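PDB 6XSO: cellulase from Uncultured bacterium, which probably hydrolyses internal beta-1,4 links of cellulose and, as a broad-specificity GH5_4 endoglucanase, of related plant polysaccharides such as xylan. Local coordinates for residues H54-C57 against P61-K64; E66-M71 against K104-Y109. All blocks are in the same frame, centred on the assembly; numbering follows the deposited sequence. Where two conformers were deposited one is given.

Interaction 1. Residues H54-C57 against P61-K64; sequences HETC and PVTK
Glu55 of helix 51-55 and the following Thr56 face residues 61-63 of the loop that comes back after only three intervening residues. The backbones approach most closely at Thr56 and Pro61, whose CA atoms are 5.5 Å apart; Glu55 and Val62 are at 6.3 Å between CA atoms. Residues 61-64 are extended without being a strand, and no backbone-to-backbone bond joins the two segments. A side chain does so instead. With CG anti to its own N (chi1 -176°) and an extended chain beyond, Glu55 carries its carboxylate across to Thr63, and OE2 takes two bonds there. The backbone N of Thr63 reaches Glu55 OE2 at 2.8 Å, nearly straight (164°) but from above the carboxylate plane. Thr63 OG1 donates to the same Glu55 OE2, also at 2.8 Å, almost in line with the C-O bond. In this TIM barrel of glycosyl hydrolase family 5, the loop so gripped leads into helix 66-73, outside the barrel strands. The other oxygen, OE1, forms a salt bridge with Arg102, which also bonds Thr63 O. A glutamine here, without the negative charge, would probably leave Arg102 without its salt-bridge mate and hold the Thr63 donors less firmly. Thr56 CG2 meets Val62 CG2 at 3.7 Å, methyl to methyl, while Thr56 OG1 is hydrogen-bonded back to Val52 O of helix 51-55.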
loop_
_atom_site.group_PDB
_atom_site.type_symbol
_atom_site.label_atom_id
_atom_site.label_comp_id
_atom_site.label_asym_id
_atom_site.label_seq_id
_atom_site.Cartn_x
_atom_site.Cartn_y
_atom_site.Cartn_z
ATOM N N HIS A 54 20.469 2.609 0.303
ATOM C CA HIS A 54 19.090 2.594 0.775
ATOM C C HIS A 54 18.351 1.386 0.225
ATOM O O HIS A 54 17.759 0.610 0.986
ATOM C CB HIS A 54 18.479 3.923 0.330
ATOM C CG HIS A 54 17.021 4.093 0.616
ATOM N ND1 HIS A 54 16.449 5.343 0.675
ATOM C CD2 HIS A 54 16.012 3.209 0.814
ATOM C CE1 HIS A 54 15.156 5.225 0.916
ATOM N NE2 HIS A 54 14.865 3.943 0.993
ATOM N N GLU A 55 18.423 1.178 -1.091
ATOM C CA GLU A 55 17.634 0.140 -1.744
ATOM C C GLU A 55 18.013 -1.253 -1.271
ATOM O O GLU A 55 17.154 -2.147 -1.230
ATOM C CB GLU A 55 17.834 0.250 -3.257
ATOM C CG GLU A 55 16.989 -0.711 -4.083
ATOM C CD GLU A 55 16.855 -0.282 -5.533
ATOM O OE1 GLU A 55 17.442 0.762 -5.908
ATOM O OE2 GLU A 55 16.205 -1.021 -6.319
ATOM N N THR A 56 19.271 -1.453 -0.893
ATOM C CA THR A 56 19.792 -2.771 -0.549
ATOM C C THR A 56 19.975 -3.002 0.954
ATOM O O THR A 56 20.474 -4.062 1.345
ATOM C CB THR A 56 21.132 -3.025 -1.272
ATOM O OG1 THR A 56 22.169 -2.178 -0.744
ATOM C CG2 THR A 56 21.014 -2.772 -2.783
ATOM N N CYS A 57 19.579 -2.062 1.814
ATOM C CA CYS A 57 19.965 -2.203 3.217
ATOM C C CYS A 57 19.216 -3.312 3.944
ATOM O O CYS A 57 19.674 -3.731 5.010
ATOM C CB CYS A 57 19.872 -0.868 3.952
ATOM S SG CYS A 57 18.252 -0.321 4.399
ATOM N N PRO A 61 18.264 -6.964 -3.688
ATOM C CA PRO A 61 19.204 -6.418 -4.671
ATOM C C PRO A 61 18.665 -5.145 -5.309
ATOM O O PRO A 61 17.486 -4.808 -5.201
ATOM C CB PRO A 61 19.280 -7.536 -5.716
ATOM C CG PRO A 61 17.869 -8.137 -5.675
ATOM C CD PRO A 61 17.453 -8.075 -4.229
ATOM N N VAL A 62 19.565 -4.436 -5.995
ATOM C CA VAL A 62 19.145 -3.327 -6.844
ATOM C C VAL A 62 18.165 -3.843 -7.887
ATOM O O VAL A 62 18.452 -4.806 -8.609
ATOM C CB VAL A 62 20.368 -2.655 -7.486
ATOM C CG1 VAL A 62 19.938 -1.640 -8.538
ATOM C CG2 VAL A 62 21.221 -1.967 -6.414
ATOM N N THR A 63 17.000 -3.204 -7.966
ATOM C CA THR A 63 15.912 -3.718 -8.789
ATOM C C THR A 63 16.235 -3.510 -10.268
ATOM O O THR A 63 16.833 -2.502 -10.653
ATOM C CB THR A 63 14.635 -2.969 -8.442
ATOM O OG1 THR A 63 14.362 -3.035 -7.024
ATOM C CG2 THR A 63 13.407 -3.549 -9.154
ATOM N N LYS A 64 15.845 -4.472 -11.099
ATOM C CA LYS A 64 16.054 -4.425 -12.537
ATOM C C LYS A 64 14.732 -4.618 -13.258
ATOM O O LYS A 64 13.799 -5.226 -12.720
ATOM C CB LYS A 64 17.026 -5.515 -13.005
ATOM C CG LYS A 64 18.444 -5.275 -12.534
ATOM C CD LYS A 64 19.427 -6.188 -13.211
ATOM C CE LYS A 64 19.288 -7.609 -12.722
ATOM N NZ LYS A 64 20.171 -8.506 -13.527
#

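Interaction 2. Residues E66-M71 against K104-Y109; sequences ELFKMM and KEVVDY
Phe68 gives up the most surface in this contact, with Tyr109 next and Val106 well behind. The CA-CB bond of Phe68 is directed toward helix 97-111, and its CG lies beside its own backbone N (chi1 -60°), which brings one side of the ring to Tyr109. There Tyr109 CB lies 3.6 Å from Phe68 CD2, oblique to the phenylalanine ring. The rings do not stack: Phe68 CE2 lies at the edge of the tyrosine ring, near its plane. Further along the phenylalanine ring, Phe68 CE2 is 4.4 Å from Val106 CG1, a looser touch one helical turn before Tyr109. Leu67 CD2, from the same helix, lies over one face of the Phe68 ring, offset toward its rim. Ile79 touches Phe68 and Val81 touches Val106, both from strand 78-81, so this is the usual meeting of neighbouring outer helices over a barrel strand in a beta/alpha barrel. The tyrosine ring then leads away from helix 66-73, its OH bonding Arg102. Carbon meeting carbon thus makes the join between the helices, a packing that depends on shape and exclusion of water, while the polar end of Tyr109 is satisfied within helix 97-111.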
loop_
_atom_site.group_PDB
_atom_site.type_symbol
_atom_site.label_atom_id
_atom_site.label_comp_id
_atom_site.label_asym_id
_atom_site.label_seq_id
_atom_site.Cartn_x
_atom_site.Cartn_y
_atom_site.Cartn_z
ATOM N N GLU A 66 13.728 -6.521 -15.683
ATOM C CA GLU A 66 13.319 -7.858 -16.089
ATOM C C GLU A 66 12.420 -8.511 -15.049
ATOM O O GLU A 66 11.535 -9.302 -15.403
ATOM C CB GLU A 66 14.568 -8.692 -16.347
ATOM C CG GLU A 66 15.327 -8.309 -17.609
ATOM C CD GLU A 66 16.064 -6.966 -17.572
ATOM O OE1 GLU A 66 16.524 -6.499 -16.490
ATOM O OE2 GLU A 66 16.197 -6.388 -18.672
ATOM N N LEU A 67 12.637 -8.210 -13.769
ATOM C CA LEU A 67 11.763 -8.729 -12.722
ATOM C C LEU A 67 10.293 -8.489 -13.050
ATOM O O LEU A 67 9.445 -9.355 -12.820
ATOM C CB LEU A 67 12.101 -8.065 -11.383
ATOM C CG LEU A 67 11.181 -8.361 -10.207
ATOM C CD1 LEU A 67 11.207 -9.831 -9.811
ATOM C CD2 LEU A 67 11.586 -7.450 -9.011
ATOM N N PHE A 68 9.960 -7.308 -13.563
ATOM C CA PHE A 68 8.558 -6.983 -13.798
ATOM C C PHE A 68 8.036 -7.599 -15.089
ATOM O O PHE A 68 6.841 -7.906 -15.165
ATOM C CB PHE A 68 8.354 -5.476 -13.695
ATOM C CG PHE A 68 8.734 -4.933 -12.337
ATOM C CD1 PHE A 68 8.084 -5.374 -11.194
ATOM C CD2 PHE A 68 9.791 -4.058 -12.203
ATOM C CE1 PHE A 68 8.452 -4.896 -9.945
ATOM C CE2 PHE A 68 10.161 -3.584 -10.953
ATOM C CZ PHE A 68 9.495 -4.007 -9.834
ATOM N N LYS A 69 8.895 -7.786 -16.093
ATOM C CA LYS A 69 8.520 -8.605 -17.246
ATOM C C LYS A 69 8.096 -9.987 -16.784
ATOM O O LYS A 69 7.067 -10.514 -17.224
ATOM C CB LYS A 69 9.693 -8.688 -18.214
ATOM C CG LYS A 69 9.455 -9.548 -19.479
ATOM C CD LYS A 69 10.697 -9.538 -20.395
ATOM C CE LYS A 69 10.501 -10.367 -21.672
ATOM N NZ LYS A 69 10.335 -11.793 -21.311
ATOM N N MET A 70 8.857 -10.570 -15.859
ATOM C CA MET A 70 8.528 -11.894 -15.338
ATOM C C MET A 70 7.198 -11.880 -14.591
ATOM O O MET A 70 6.359 -12.770 -14.778
ATOM C CB MET A 70 9.655 -12.370 -14.414
ATOM C CG MET A 70 9.470 -13.797 -13.921
ATOM S SD MET A 70 10.776 -14.306 -12.785
ATOM C CE MET A 70 10.321 -13.425 -11.301
ATOM N N MET A 71 6.993 -10.885 -13.722
ATOM C CA MET A 71 5.733 -10.788 -12.989
ATOM C C MET A 71 4.554 -10.667 -13.947
ATOM O O MET A 71 3.532 -11.348 -13.790
ATOM C CB MET A 71 5.780 -9.580 -12.045
ATOM C CG MET A 71 6.683 -9.785 -10.853
ATOM S SD MET A 71 5.922 -10.899 -9.652
ATOM C CE MET A 71 7.338 -11.240 -8.600
ATOM N N LYS A 104 11.646 7.030 -9.715
ATOM C CA LYS A 104 11.081 7.119 -11.058
ATOM C C LYS A 104 11.558 5.976 -11.960
ATOM O O LYS A 104 10.767 5.437 -12.745
ATOM C CB LYS A 104 11.406 8.487 -11.654
ATOM C CG LYS A 104 10.711 8.777 -12.974
ATOM C CD LYS A 104 11.116 10.142 -13.527
ATOM C CE LYS A 104 10.383 10.466 -14.830
ATOM N NZ LYS A 104 10.530 9.413 -15.893
ATOM N N GLU A 105 12.837 5.591 -11.874
ATOM C CA GLU A 105 13.310 4.440 -12.647
ATOM C C GLU A 105 12.501 3.184 -12.336
ATOM O O GLU A 105 12.132 2.428 -13.248
ATOM C CB GLU A 105 14.799 4.173 -12.389
ATOM C CG GLU A 105 15.725 5.209 -13.014
ATOM C CD GLU A 105 17.193 5.109 -12.575
ATOM O OE1 GLU A 105 17.514 4.323 -11.659
ATOM O OE2 GLU A 105 18.029 5.862 -13.126
ATOM N N VAL A 106 12.267 2.907 -11.053
ATOM C CA VAL A 106 11.550 1.688 -10.698
ATOM C C VAL A 106 10.110 1.755 -11.189
ATOM O O VAL A 106 9.573 0.769 -11.716
ATOM C CB VAL A 106 11.670 1.423 -9.185
ATOM C CG1 VAL A 106 10.867 0.197 -8.801
ATOM C CG2 VAL A 106 13.138 1.237 -8.824
ATOM N N VAL A 107 9.455 2.910 -11.026
ATOM C CA VAL A 107 8.109 3.086 -11.569
ATOM C C VAL A 107 8.101 2.817 -13.068
ATOM O O VAL A 107 7.212 2.123 -13.582
ATOM C CB VAL A 107 7.592 4.497 -11.236
ATOM C CG1 VAL A 107 6.296 4.774 -11.951
ATOM C CG2 VAL A 107 7.440 4.617 -9.722
ATOM N N ASP A 108 9.094 3.360 -13.787
ATOM C CA ASP A 108 9.200 3.132 -15.218
ATOM C C ASP A 108 9.304 1.647 -15.526
ATOM O O ASP A 108 8.704 1.164 -16.495
ATOM C CB ASP A 108 10.419 3.877 -15.774
ATOM C CG ASP A 108 10.201 5.379 -15.863
ATOM O OD1 ASP A 108 9.031 5.830 -15.846
ATOM O OD2 ASP A 108 11.212 6.130 -15.958
ATOM N N TYR A 109 10.055 0.900 -14.710
ATOM C CA TYR A 109 10.191 -0.531 -14.963
ATOM C C TYR A 109 8.828 -1.210 -14.915
ATOM O O TYR A 109 8.568 -2.173 -15.654
ATOM C CB TYR A 109 11.048 -1.193 -13.883
ATOM C CG TYR A 109 12.490 -0.774 -13.745
ATOM C CD1 TYR A 109 13.166 -0.101 -14.752
ATOM C CD2 TYR A 109 13.189 -1.102 -12.595
ATOM C CE1 TYR A 109 14.502 0.261 -14.594
ATOM C CE2 TYR A 109 14.513 -0.758 -12.431
ATOM C CZ TYR A 109 15.159 -0.059 -13.418
ATOM O OH TYR A 109 16.488 0.303 -13.253
#

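Overall arrangement
Interaction 1 comes first along the chain and closes before interaction 2 opens; their centres lie about 13 Å apart on the same side of the chain's centre. Residues 61-64 lead through Pro65 into helix 66-73, so the second contact starts soon after the first leaves off. They also touch: Thr63 CG2 packs on Phe68 CE2 at 3.7 Å, and Thr63 O lies 3.4 Å from Tyr109 CE2. Arg102 is a partner common to both. Both contacts involve the connection from strand 31-34 to strand 78-81, the second where it meets helix 97-111, so the long excursion after the first strand of the eight-stranded barrel is tied to the barrel's outer helices.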